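Methyl-coenzyme M reductase subunit beta (Methanosarcina barkeri, PDB 1E6Y) forms part of the nickel enzyme that reduces methyl-coenzyme M with coenzyme B, releasing methane in the last step of methanogenesis. Local coordinates at residues 218-222 / 223-227; 229-232 / 233-237; 237-241 / 242-246; 265-268 / 269-272; 380-383 / 384-387. All coordinates share one frame; numbering follows the deposited sequence.

Contact 1 of 5, residues 218-222 / 223-227; sequences GIFEM and GGAVG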
loop_
_atom_site.group_PDB
_atom_site.type_symbol
_atom_site.label_atom_id
_atom_site.label_comp_id
_atom_site.label_asym_id
_atom_site.label_seq_id
_atom_site.Cartn_x
_atom_site.Cartn_y
_atom_site.Cartn_z
ATOM N N GLY E 218 1.822 -0.299 24.425
ATOM C CA GLY E 218 1.973 -0.904 23.114
ATOM C C GLY E 218 2.569 -2.300 23.177
ATOM O O GLY E 218 2.003 -3.235 22.613
ATOM N N ILE E 219 3.681 -2.455 23.895
ATOM C CA ILE E 219 4.319 -3.764 24.054
ATOM C C ILE E 219 3.341 -4.786 24.639
ATOM O O ILE E 219 3.270 -5.921 24.169
ATOM C CB ILE E 219 5.574 -3.682 24.964
ATOM C CG1 ILE E 219 6.577 -2.672 24.393
ATOM C CG2 ILE E 219 6.224 -5.056 25.094
ATOM C CD1 ILE E 219 7.038 -2.979 22.974
ATOM N N PHE E 220 2.511 -4.346 25.579
ATOM C CA PHE E 220 1.492 -5.213 26.156
ATOM C C PHE E 220 0.438 -5.609 25.122
ATOM O O PHE E 220 0.051 -6.775 25.040
ATOM C CB PHE E 220 0.826 -4.536 27.356
ATOM C CG PHE E 220 1.512 -4.814 28.666
ATOM C CD1 PHE E 220 2.777 -4.300 28.929
ATOM C CD2 PHE E 220 0.901 -5.610 29.630
ATOM C CE1 PHE E 220 3.426 -4.575 30.131
ATOM C CE2 PHE E 220 1.540 -5.891 30.835
ATOM C CZ PHE E 220 2.804 -5.373 31.086
ATOM N N GLU E 221 0.007 -4.654 24.304
ATOM C CA GLU E 221 -0.990 -4.948 23.277
ATOM C C GLU E 221 -0.398 -5.784 22.136
ATOM O O GLU E 221 -1.122 -6.518 21.460
ATOM C CB GLU E 221 -1.599 -3.653 22.729
ATOM C CG GLU E 221 -2.906 -3.883 21.976
ATOM C CD GLU E 221 -3.615 -2.606 21.559
ATOM O OE1 GLU E 221 -3.048 -1.503 21.723
ATOM O OE2 GLU E 221 -4.754 -2.711 21.063
ATOM N N MET E 222 0.923 -5.712 21.973
ATOM C CA MET E 222 1.653 -6.542 21.008
ATOM C C MET E 222 1.797 -7.989 21.478
ATOM O O MET E 222 2.286 -8.842 20.737
ATOM C CB MET E 222 3.058 -5.976 20.772
ATOM C CG MET E 222 3.116 -4.702 19.955
ATOM S SD MET E 222 4.693 -3.868 20.165
ATOM C CE MET E 222 5.852 -5.175 19.698
ATOM N N GLY E 223 1.437 -8.244 22.734
ATOM C CA GLY E 223 1.642 -9.561 23.313
ATOM C C GLY E 223 3.103 -9.813 23.634
ATOM O O GLY E 223 3.545 -10.963 23.676
ATOM N N GLY E 224 3.852 -8.734 23.855
ATOM C CA GLY E 224 5.269 -8.846 24.151
ATOM C C GLY E 224 5.578 -8.781 25.636
ATOM O O GLY E 224 6.738 -8.650 26.031
ATOM N N ALA E 225 4.537 -8.871 26.461
ATOM C CA ALA E 225 4.703 -8.894 27.909
ATOM C C ALA E 225 3.883 -10.032 28.501
ATOM O O ALA E 225 3.160 -9.856 29.483
ATOM C CB ALA E 225 4.280 -7.561 28.508
ATOM N N VAL E 226 4.006 -11.204 27.886
ATOM C CA VAL E 226 3.282 -12.393 28.322
ATOM C C VAL E 226 4.227 -13.330 29.071
ATOM O O VAL E 226 5.406 -13.436 28.733
ATOM C CB VAL E 226 2.657 -13.131 27.109
ATOM C CG1 VAL E 226 2.029 -14.445 27.550
ATOM C CG2 VAL E 226 1.614 -12.242 26.442
ATOM N N GLY E 227 3.714 -13.952 30.130
ATOM C CA GLY E 227 4.516 -14.880 30.907
ATOM C C GLY E 227 5.669 -14.180 31.593
ATOM O O GLY E 227 5.489 -13.102 32.160
HETATM O O HOH W 1 1.391 -8.688 26.524
#
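A Schellman motif terminates helix 204-221, with the carbonyls of I219 and F220 met by the amides of G223 and G224 as the chain folds back. The longer-span bond, G224 N to I219 O, measures 2.9 Å with an N-H...O angle of 156°. G223 N reaches F220 O at 3.1 Å, but from above the carbonyl plane and not along a lone pair. F220 O has a second partner: a water donates to it at 2.8 Å and accepts a bond from A225 N at 3.2 Å, extending the cap by one residue.

Outside this polar turn, the A225 methyl CB lies 3.4 Å above the plane of the F220 ring, over its centre, a CH-pi contact made with F220 chi1 at -90°. E230 and L234 of helix 228-241 also touch that ring, while the E221 carboxylate is held by backbone amides of A121 and D122 of the second subunit. The G223 phi of 74° favours glycine, and a CB there would collide with M222 O. The chemistry implies a helix end where the buried carbonyls of I219 and F220 are satisfied by two backbone amides and one water, while E221 O turns to T128 OG1 of the second subunit.

Contact 2 of 5, residues 229-232 / 233-237; sequences FERH and QLLGL
F229 O accepts Q233 N at 3.0 Å near the start of helix 228-241, one of the i to i+4 bonds of this helix. The Q233 side chain leans back over the same carbonyl, its CG 3.3 Å from F229 O. One residue on, E230 pairs with L234: their side chains run alongside, pointing the same way, and E230 CG meets L234 CD1 at 3.6 Å. The aliphatic part of the glutamate thus does the packing, while its OE2 forms a salt bridge with R27.

R231 follows with an extended chain that lays its guanidinium against L235, whose CD1 stands 3.7 Å above the plane and over the centre of the group. This methyl covers one face, and NE and NH1 make salt bridges to D2 and D295. H232 bonds to its immediate neighbour, ND1 donating to Q233 OE1 at 2.9 Å with the oxygen only 3° out of the ring plane. Q233 is bent at chi2 (-51°), which brings its amide back toward the ring, and its NE2 is held by Q216 OE1 and R383 O. At its other nitrogen, NE2, the imidazole is hydrogen-bonded to Y346 OH, so both ends fix its rotation. A leucine in place of H232 would probably leave Q233 OE1 and the Y346 hydroxyl without these mates. On the backbone, H232 O receives G236 N in a weak bond of 3.5 Å.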
loop_
_atom_site.group_PDB
_atom_site.type_symbol
_atom_site.label_atom_id
_atom_site.label_comp_id
_atom_site.label_asym_id
_atom_site.label_seq_id
_atom_site.Cartn_x
_atom_site.Cartn_y
_atom_site.Cartn_z
ATOM N N PHE E 229 7.863 -12.452 30.335
ATOM C CA PHE E 229 8.141 -11.172 29.701
ATOM C C PHE E 229 7.356 -10.025 30.327
ATOM O O PHE E 229 7.716 -8.862 30.155
ATOM C CB PHE E 229 7.870 -11.256 28.198
ATOM C CG PHE E 229 8.812 -12.179 27.474
ATOM C CD1 PHE E 229 8.471 -13.510 27.260
ATOM C CD2 PHE E 229 10.079 -11.742 27.100
ATOM C CE1 PHE E 229 9.382 -14.398 26.692
ATOM C CE2 PHE E 229 10.999 -12.621 26.528
ATOM C CZ PHE E 229 10.650 -13.952 26.324
ATOM N N GLU E 230 6.335 -10.349 31.120
ATOM C CA GLU E 230 5.623 -9.304 31.847
ATOM C C GLU E 230 6.505 -8.678 32.922
ATOM O O GLU E 230 6.653 -7.456 32.954
ATOM C CB GLU E 230 4.325 -9.819 32.479
ATOM C CG GLU E 230 3.585 -8.707 33.226
ATOM C CD GLU E 230 2.185 -9.073 33.674
ATOM O OE1 GLU E 230 1.968 -10.214 34.128
ATOM O OE2 GLU E 230 1.313 -8.180 33.637
ATOM N N ARG E 231 7.104 -9.499 33.789
ATOM C CA ARG E 231 8.059 -8.957 34.768
ATOM C C ARG E 231 9.162 -8.170 34.060
ATOM O O ARG E 231 9.542 -7.084 34.464
ATOM C CB ARG E 231 8.675 -10.095 35.593
ATOM C CG ARG E 231 9.804 -9.645 36.526
ATOM C CD ARG E 231 10.448 -10.829 37.267
ATOM N NE ARG E 231 11.345 -10.262 38.285
ATOM C CZ ARG E 231 12.675 -10.251 38.263
ATOM N NH1 ARG E 231 13.321 -9.650 39.263
ATOM N NH2 ARG E 231 13.379 -10.819 37.288
ATOM N N HIS E 232 9.653 -8.731 32.957
ATOM C CA HIS E 232 10.722 -8.107 32.173
ATOM C C HIS E 232 10.384 -6.675 31.749
ATOM O O HIS E 232 11.168 -5.750 31.981
ATOM C CB HIS E 232 11.017 -8.957 30.935
ATOM C CG HIS E 232 12.245 -8.535 30.193
ATOM N ND1 HIS E 232 12.215 -7.620 29.159
ATOM C CD2 HIS E 232 13.539 -8.914 30.320
ATOM C CE1 HIS E 232 13.435 -7.458 28.682
ATOM N NE2 HIS E 232 14.258 -8.232 29.368
ATOM N N GLN E 233 9.198 -6.483 31.178
ATOM C CA GLN E 233 8.797 -5.165 30.691
ATOM C C GLN E 233 8.436 -4.203 31.821
ATOM O O GLN E 233 8.726 -3.010 31.744
ATOM C CB GLN E 233 7.625 -5.297 29.713
ATOM C CG GLN E 233 7.982 -6.038 28.425
ATOM C CD GLN E 233 9.222 -5.473 27.753
ATOM O OE1 GLN E 233 10.261 -6.129 27.695
ATOM N NE2 GLN E 233 9.125 -4.244 27.259
ATOM N N LEU E 234 7.867 -4.739 32.896
ATOM C CA LEU E 234 7.424 -3.914 34.015
ATOM C C LEU E 234 8.579 -3.408 34.876
ATOM O O LEU E 234 8.498 -2.318 35.438
ATOM C CB LEU E 234 6.416 -4.680 34.875
ATOM C CG LEU E 234 5.053 -4.896 34.211
ATOM C CD1 LEU E 234 4.135 -5.655 35.149
ATOM C CD2 LEU E 234 4.444 -3.556 33.838
ATOM N N LEU E 235 9.665 -4.174 34.949
ATOM C CA LEU E 235 10.897 -3.677 35.557
ATOM C C LEU E 235 11.452 -2.503 34.745
ATOM O O LEU E 235 11.858 -1.488 35.309
ATOM C CB LEU E 235 11.940 -4.794 35.649
ATOM C CG LEU E 235 11.726 -5.824 36.763
ATOM C CD1 LEU E 235 12.660 -7.000 36.553
ATOM C CD2 LEU E 235 11.964 -5.185 38.125
ATOM N N GLY E 236 11.377 -2.615 33.421
ATOM C CA GLY E 236 11.758 -1.512 32.555
ATOM C C GLY E 236 10.886 -0.283 32.746
ATOM O O GLY E 236 11.396 0.822 32.947
ATOM N N LEU E 237 9.570 -0.478 32.726
ATOM C CA LEU E 237 8.625 0.610 32.969
ATOM C C LEU E 237 8.868 1.287 34.319
ATOM O O LEU E 237 8.956 2.513 34.397
ATOM C CB LEU E 237 7.184 0.088 32.907
ATOM C CG LEU E 237 6.068 1.079 33.260
ATOM C CD1 LEU E 237 6.059 2.242 32.282
ATOM C CD2 LEU E 237 4.734 0.367 33.237
#

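Contact 3 of 5, residues 237-241 / 242-246; sequences LAYQG and LNANN
A244 CB lies over one face of the Y239 ring, 3.7 Å above its plane and displaced toward the rim, in a CH-pi contact. Y239 CG lies beside its own backbone N (chi1 -79°), the torsion with which the ring comes over A244. The same methyl faces A238 CB at 4.2 Å, so the alanine fills the angle between the ring and the preceding helical residue. A second, looser apolar pair joins L237 CG to L242 CD1 at 4.3 Å.

These side chains gather where helix 228-241 ends in a wider pi-type turn. L242 N makes weak bonds to both L237 O and A238 O, neither of them straight. A238 O also takes A244 N at 3.0 Å, so one carbonyl serves two amides of the departing chain. Nearby a water donates to Y239 O and to A244 O, bridging the helix end to the loop. That loop is a type II beta turn from N243 to N246, closed by N246 N to N243 O at 3.1 Å, with N245 in its third place at a phi of 60°.

Toward the polar edge, the N245 amide stands almost perpendicular to the Y239 ring, the planes 85° apart. N245 ND2 comes to 3.3 Å from Y239 OH, yet the angle rules out a hydrogen bond; N245 OD1 instead accepts a bond from D5 N of strand 3-7. Across the turn, N243 ND2 donates to N246 OD1 at 3.0 Å, in the plane of that carbonyl, while N243 OD1 accepts Y249 N in helix 247-255.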
loop_
_atom_site.group_PDB
_atom_site.type_symbol
_atom_site.label_atom_id
_atom_site.label_comp_id
_atom_site.label_asym_id
_atom_site.label_seq_id
_atom_site.Cartn_x
_atom_site.Cartn_y
_atom_site.Cartn_z
ATOM N N LEU E 237 9.570 -0.478 32.726
ATOM C CA LEU E 237 8.625 0.610 32.969
ATOM C C LEU E 237 8.868 1.287 34.319
ATOM O O LEU E 237 8.956 2.513 34.397
ATOM C CB LEU E 237 7.184 0.088 32.907
ATOM C CG LEU E 237 6.068 1.079 33.260
ATOM C CD1 LEU E 237 6.059 2.242 32.282
ATOM C CD2 LEU E 237 4.734 0.367 33.237
ATOM N N ALA E 238 8.990 0.486 35.374
ATOM C CA ALA E 238 9.169 1.017 36.723
ATOM C C ALA E 238 10.460 1.823 36.852
ATOM O O ALA E 238 10.442 2.968 37.307
ATOM C CB ALA E 238 9.163 -0.120 37.739
ATOM N N TYR E 239 11.568 1.241 36.403
ATOM C CA TYR E 239 12.880 1.845 36.592
ATOM C C TYR E 239 13.202 2.951 35.585
ATOM O O TYR E 239 13.558 4.064 35.976
ATOM C CB TYR E 239 13.962 0.763 36.564
ATOM C CG TYR E 239 14.072 0.002 37.863
ATOM C CD1 TYR E 239 13.350 -1.173 38.069
ATOM C CD2 TYR E 239 14.853 0.488 38.910
ATOM C CE1 TYR E 239 13.400 -1.847 39.290
ATOM C CE2 TYR E 239 14.911 -0.174 40.134
ATOM C CZ TYR E 239 14.180 -1.339 40.318
ATOM O OH TYR E 239 14.218 -1.982 41.538
ATOM N N GLN E 240 13.070 2.654 34.295
ATOM C CA GLN E 240 13.337 3.660 33.273
ATOM C C GLN E 240 12.218 4.696 33.183
ATOM O O GLN E 240 12.483 5.898 33.116
ATOM C CB GLN E 240 13.539 3.009 31.903
ATOM C CG GLN E 240 14.031 3.979 30.837
ATOM C CD GLN E 240 14.010 3.381 29.446
ATOM O OE1 GLN E 240 12.974 2.910 28.974
ATOM N NE2 GLN E 240 15.153 3.415 28.770
ATOM N N GLY E 241 10.974 4.228 33.201
ATOM C CA GLY E 241 9.853 5.119 32.968
ATOM C C GLY E 241 9.412 5.927 34.173
ATOM O O GLY E 241 9.075 7.106 34.045
ATOM N N LEU E 242 9.405 5.298 35.346
ATOM C CA LEU E 242 8.760 5.886 36.512
ATOM C C LEU E 242 9.728 6.165 37.661
ATOM O O LEU E 242 9.305 6.328 38.811
ATOM C CB LEU E 242 7.618 4.978 36.981
ATOM C CG LEU E 242 6.531 4.697 35.933
ATOM C CD1 LEU E 242 5.474 3.761 36.510
ATOM C CD2 LEU E 242 5.894 6.010 35.478
ATOM N N ASN E 243 11.018 6.247 37.335
ATOM C CA ASN E 243 12.055 6.668 38.281
ATOM C C ASN E 243 12.017 5.844 39.575
ATOM O O ASN E 243 12.082 6.390 40.680
ATOM C CB ASN E 243 11.910 8.168 38.583
ATOM C CG ASN E 243 13.066 8.727 39.401
ATOM O OD1 ASN E 243 14.187 8.223 39.341
ATOM N ND2 ASN E 243 12.799 9.786 40.152
ATOM N N ALA E 244 11.914 4.525 39.424
ATOM C CA ALA E 244 11.858 3.618 40.567
ATOM C C ALA E 244 13.097 3.752 41.447
ATOM O O ALA E 244 14.223 3.831 40.943
ATOM C CB ALA E 244 11.713 2.181 40.092
ATOM N N ASN E 245 12.862 3.871 42.752
ATOM C CA ASN E 245 13.922 3.976 43.754
ATOM C C ASN E 245 14.831 5.180 43.553
ATOM O O ASN E 245 15.915 5.248 44.134
ATOM C CB ASN E 245 14.750 2.687 43.794
ATOM C CG ASN E 245 13.926 1.479 44.194
ATOM O OD1 ASN E 245 12.839 1.613 44.757
ATOM N ND2 ASN E 245 14.427 0.292 43.876
ATOM N N ASN E 246 14.341 6.165 42.804
ATOM C CA ASN E 246 15.084 7.390 42.506
ATOM C C ASN E 246 16.404 7.122 41.788
ATOM O O ASN E 246 17.271 7.994 41.732
ATOM C CB ASN E 246 15.352 8.182 43.795
ATOM C CG ASN E 246 15.115 9.670 43.628
ATOM O OD1 ASN E 246 14.377 10.099 42.743
ATOM N ND2 ASN E 246 15.721 10.466 44.502
HETATM O O HOH W 2 14.887 4.753 38.328
#

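Contact 4 of 5, residues 265-268 / 269-272; sequences IESV and VRRA
I265, E266, S267 and V268 each offer a carbonyl to the amide four residues later, at V269, R270, R271 and A272, in an unbroken run of alpha-helical bonds of 2.9 to 3.0 Å. On the apolar side, I265 CG2 meets V269 CG2 at 4.0 Å, the two side chains meeting at a slant. E266 and R270 face each other one turn apart without direct contact: E266 OE2 and R270 NH1 are 4.9 Å apart. A water closes that gap, donating to E266 OE2 at 3.0 Å and accepting from R270 NH1 at 3.1 Å.

R270 folds at chi3 (69°) so that its guanidinium turns back toward the preceding turn, with NH1 3.8 Å from S267 CA. R271 instead keeps an extended chain and runs beside the carbonyl of S267, its CG 3.2 Å from S267 O. Both arginines converge on E254: R271 NH1 is salt-bridged to OE2 and R270 NH2 to OE1, and S267 OG is hydrogen-bonded to OE1 too. This places two positive groups and a hydroxyl around one carboxylate, which would be expected to favour its charged form. Replacing R271 by a methionine would probably leave E254 OE2 without its salt-bridge mate, the other oxygen still being held by R270 and S267.

E254 belongs to helix 247-255, so the polar side of helix 261-274 is fastened to that helix. The I265, V268 and V269 side packs on helix 323-339, and Y2 of the gamma subunit lies against E266, V269 and R270.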
loop_
_atom_site.group_PDB
_atom_site.type_symbol
_atom_site.label_atom_id
_atom_site.label_comp_id
_atom_site.label_asym_id
_atom_site.label_seq_id
_atom_site.Cartn_x
_atom_site.Cartn_y
_atom_site.Cartn_z
ATOM N N ILE E 265 28.039 5.341 32.887
ATOM C CA ILE E 265 28.322 3.911 32.892
ATOM C C ILE E 265 28.977 3.479 34.204
ATOM O O ILE E 265 28.601 2.459 34.780
ATOM C CB ILE E 265 29.211 3.523 31.681
ATOM C CG1 ILE E 265 28.358 3.535 30.411
ATOM C CG2 ILE E 265 29.824 2.137 31.874
ATOM C CD1 ILE E 265 29.138 3.688 29.143
ATOM N N GLU E 266 29.867 4.315 34.733
ATOM C CA GLU E 266 30.493 4.051 36.025
ATOM C C GLU E 266 29.445 3.992 37.139
ATOM O O GLU E 266 29.441 3.064 37.948
ATOM C CB GLU E 266 31.527 5.132 36.342
ATOM C CG GLU E 266 32.428 4.808 37.524
ATOM C CD GLU E 266 33.344 5.961 37.905
ATOM O OE1 GLU E 266 33.558 6.869 37.068
ATOM O OE2 GLU E 266 33.839 5.971 39.052
ATOM N N SER E 267 28.511 4.941 37.113
ATOM C CA SER E 267 27.392 4.973 38.053
ATOM C C SER E 267 26.535 3.717 37.954
ATOM O O SER E 267 26.157 3.136 38.974
ATOM C CB SER E 267 26.515 6.197 37.789
ATOM O OG SER E 267 27.204 7.392 38.090
ATOM N N VAL E 268 26.213 3.319 36.725
ATOM C CA VAL E 268 25.330 2.183 36.486
ATOM C C VAL E 268 25.970 0.877 36.948
ATOM O O VAL E 268 25.331 0.080 37.637
ATOM C CB VAL E 268 24.942 2.077 34.983
ATOM C CG1 VAL E 268 24.232 0.753 34.698
ATOM C CG2 VAL E 268 24.039 3.241 34.601
ATOM N N VAL E 269 27.246 0.685 36.620
ATOM C CA VAL E 269 27.937 -0.545 36.991
ATOM C C VAL E 269 28.178 -0.619 38.502
ATOM O O VAL E 269 27.905 -1.647 39.123
ATOM C CB VAL E 269 29.284 -0.689 36.238
ATOM C CG1 VAL E 269 29.951 -2.010 36.597
ATOM C CG2 VAL E 269 29.049 -0.622 34.733
ATOM N N ARG E 270 28.583 0.502 39.098
ATOM C CA ARG E 270 28.835 0.570 40.537
ATOM C C ARG E 270 27.572 0.189 41.307
ATOM O O ARG E 270 27.570 -0.724 42.126
ATOM C CB ARG E 270 29.265 1.976 40.961
ATOM C CG ARG E 270 29.551 2.080 42.458
ATOM C CD ARG E 270 29.789 3.492 42.921
ATOM N NE ARG E 270 28.647 4.395 42.914
ATOM C CZ ARG E 270 28.490 5.437 42.102
ATOM N NH1 ARG E 270 29.434 5.709 41.212
ATOM N NH2 ARG E 270 27.414 6.210 42.185
ATOM N N ARG E 271 26.468 0.857 40.943
ATOM C CA ARG E 271 25.191 0.569 41.608
ATOM C C ARG E 271 24.656 -0.822 41.396
ATOM O O ARG E 271 24.090 -1.451 42.304
ATOM C CB ARG E 271 24.170 1.626 41.157
ATOM C CG ARG E 271 24.528 3.001 41.727
ATOM C CD ARG E 271 23.763 4.077 41.000
ATOM N NE ARG E 271 23.960 5.451 41.404
ATOM C CZ ARG E 271 23.458 6.068 42.464
ATOM N NH1 ARG E 271 23.680 7.346 42.721
ATOM N NH2 ARG E 271 22.697 5.377 43.312
ATOM N N ALA E 272 24.873 -1.364 40.199
ATOM C CA ALA E 272 24.448 -2.731 39.901
ATOM C C ALA E 272 25.220 -3.751 40.739
ATOM O O ALA E 272 24.658 -4.755 41.177
ATOM C CB ALA E 272 24.625 -3.030 38.418
HETATM O O HOH W 3 32.450 4.864 41.427
#

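Contact 5 of 5, residues 380-383 / 384-387; sequences RHSR and GFAI
R383 O is gripped by two side-chain amides, Q233 NE2 and Q216 NE2, and also sits over the F385 ring, 3.5 Å above its plane and over its centre. R383 is the middle residue of an inverse gamma turn in the loop that leads to helix 387-395. The turn is closed by G384 N to S382 O, a weak bond of 2.8 Å. S382 O is further satisfied by R189 NH1.

The next residue reverses the backbone: G384 has a phi of 90°, at which a CB would be jammed against R383 O, so the position calls for glycine. This reversal brings F385 back over the residue it has just left. With CG beside its own backbone N (chi1 -57°), the phenyl ring presents a face to the R383 carbonyl. A carbonyl oxygen over a ring face is not a hydrogen bond, and the two donated N-H groups are what satisfy its polarity in this buried setting.

S382 OG lies 3.5 Å from F385 CB. That hydroxyl is hydrogen-bonded to D345 OD2, while R383 NE is salt-bridged to D345 OD1, so the D345 carboxylate holds the side chains of two consecutive residues. R383 reaches it through a bend at chi3 (-74°). Beyond the turn, the S382 and A386 side chains meet through their CB atoms, 4.1 Å apart.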
loop_
_atom_site.group_PDB
_atom_site.type_symbol
_atom_site.label_atom_id
_atom_site.label_comp_id
_atom_site.label_asym_id
_atom_site.label_seq_id
_atom_site.Cartn_x
_atom_site.Cartn_y
_atom_site.Cartn_z
ATOM N N ARG E 380 11.184 1.358 15.962
ATOM C CA ARG E 380 10.270 0.401 16.537
ATOM C C ARG E 380 10.949 -0.754 17.264
ATOM O O ARG E 380 10.309 -1.519 17.979
ATOM C CB ARG E 380 9.349 -0.206 15.462
ATOM C CG ARG E 380 10.085 -0.915 14.325
ATOM C CD ARG E 380 9.030 -1.515 13.393
ATOM N NE ARG E 380 8.399 -2.699 13.941
ATOM C CZ ARG E 380 7.589 -3.514 13.299
ATOM N NH1 ARG E 380 7.076 -4.586 13.859
ATOM N NH2 ARG E 380 7.262 -3.257 12.019
ATOM N N HIS E 381 12.233 -0.959 17.004
ATOM C CA HIS E 381 12.833 -2.271 17.229
ATOM C C HIS E 381 12.988 -2.672 18.686
ATOM O O HIS E 381 12.686 -3.810 19.052
ATOM C CB HIS E 381 14.170 -2.346 16.508
ATOM C CG HIS E 381 14.095 -1.888 15.087
ATOM N ND1 HIS E 381 13.511 -2.653 14.096
ATOM C CD2 HIS E 381 14.359 -0.689 14.528
ATOM C CE1 HIS E 381 13.415 -1.937 12.995
ATOM N NE2 HIS E 381 13.921 -0.739 13.225
ATOM N N SER E 382 13.418 -1.732 19.522
ATOM C CA SER E 382 13.516 -1.981 20.955
ATOM C C SER E 382 12.128 -2.045 21.584
ATOM O O SER E 382 11.200 -1.365 21.143
ATOM C CB SER E 382 14.345 -0.887 21.634
ATOM O OG SER E 382 14.401 -1.090 23.037
ATOM N N ARG E 383 11.988 -2.890 22.599
ATOM C CA ARG E 383 10.698 -3.074 23.280
ATOM C C ARG E 383 10.361 -1.958 24.243
ATOM O O ARG E 383 10.139 -2.172 25.456
ATOM C CB ARG E 383 10.699 -4.460 23.921
ATOM C CG ARG E 383 10.784 -5.597 22.912
ATOM C CD ARG E 383 10.816 -6.942 23.602
ATOM N NE ARG E 383 12.166 -7.120 24.203
ATOM C CZ ARG E 383 12.441 -8.259 24.823
ATOM N NH1 ARG E 383 13.694 -8.334 25.316
ATOM N NH2 ARG E 383 11.611 -9.268 24.998
ATOM N N GLY E 384 10.304 -0.744 23.701
ATOM C CA GLY E 384 9.839 0.401 24.460
ATOM C C GLY E 384 10.916 1.155 25.214
ATOM O O GLY E 384 10.613 2.142 25.880
ATOM N N PHE E 385 12.172 0.731 25.084
ATOM C CA PHE E 385 13.248 1.286 25.909
ATOM C C PHE E 385 14.022 2.416 25.231
ATOM O O PHE E 385 14.886 3.038 25.853
ATOM C CB PHE E 385 14.217 0.176 26.335
ATOM C CG PHE E 385 13.559 -0.956 27.077
ATOM C CD1 PHE E 385 13.675 -2.266 26.619
ATOM C CD2 PHE E 385 12.784 -0.708 28.209
ATOM C CE1 PHE E 385 13.029 -3.315 27.273
ATOM C CE2 PHE E 385 12.132 -1.752 28.871
ATOM C CZ PHE E 385 12.255 -3.057 28.401
ATOM N N ALA E 386 13.688 2.708 23.976
ATOM C CA ALA E 386 14.423 3.706 23.203
ATOM C C ALA E 386 13.667 5.031 23.079
ATOM O O ALA E 386 14.214 6.097 23.363
ATOM C CB ALA E 386 14.751 3.153 21.816
ATOM N N ILE E 387 12.401 4.955 22.679
ATOM C CA ILE E 387 11.601 6.145 22.403
ATOM C C ILE E 387 11.391 7.089 23.599
ATOM O O ILE E 387 11.384 8.310 23.425
ATOM C CB ILE E 387 10.237 5.744 21.774
ATOM C CG1 ILE E 387 10.464 5.271 20.335
ATOM C CG2 ILE E 387 9.253 6.917 21.792
ATOM C CD1 ILE E 387 11.050 6.341 19.424
#

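Overall arrangement
All five contacts are local and none crosses or nests in another. Following the chain, contact 1 closes the turn that leaves helix 204-221, and contact 2, near the start of helix 228-241, packs directly on contact 1. Contact 3 overlaps contact 2 at L237 and closes the same helix, where the chain turns toward helix 247-255. Contact 4 lies on helix 261-274, without touching the others. Contact 5, much later in sequence, returns to the first three: its loop packs on I219 of contact 1, R383 O probably accepts from Q233 NE2 of contact 2, and F385 O probably from Q240 NE2 of contact 3, joining the loop before helix 387-395 to helices 204-221 and 228-241.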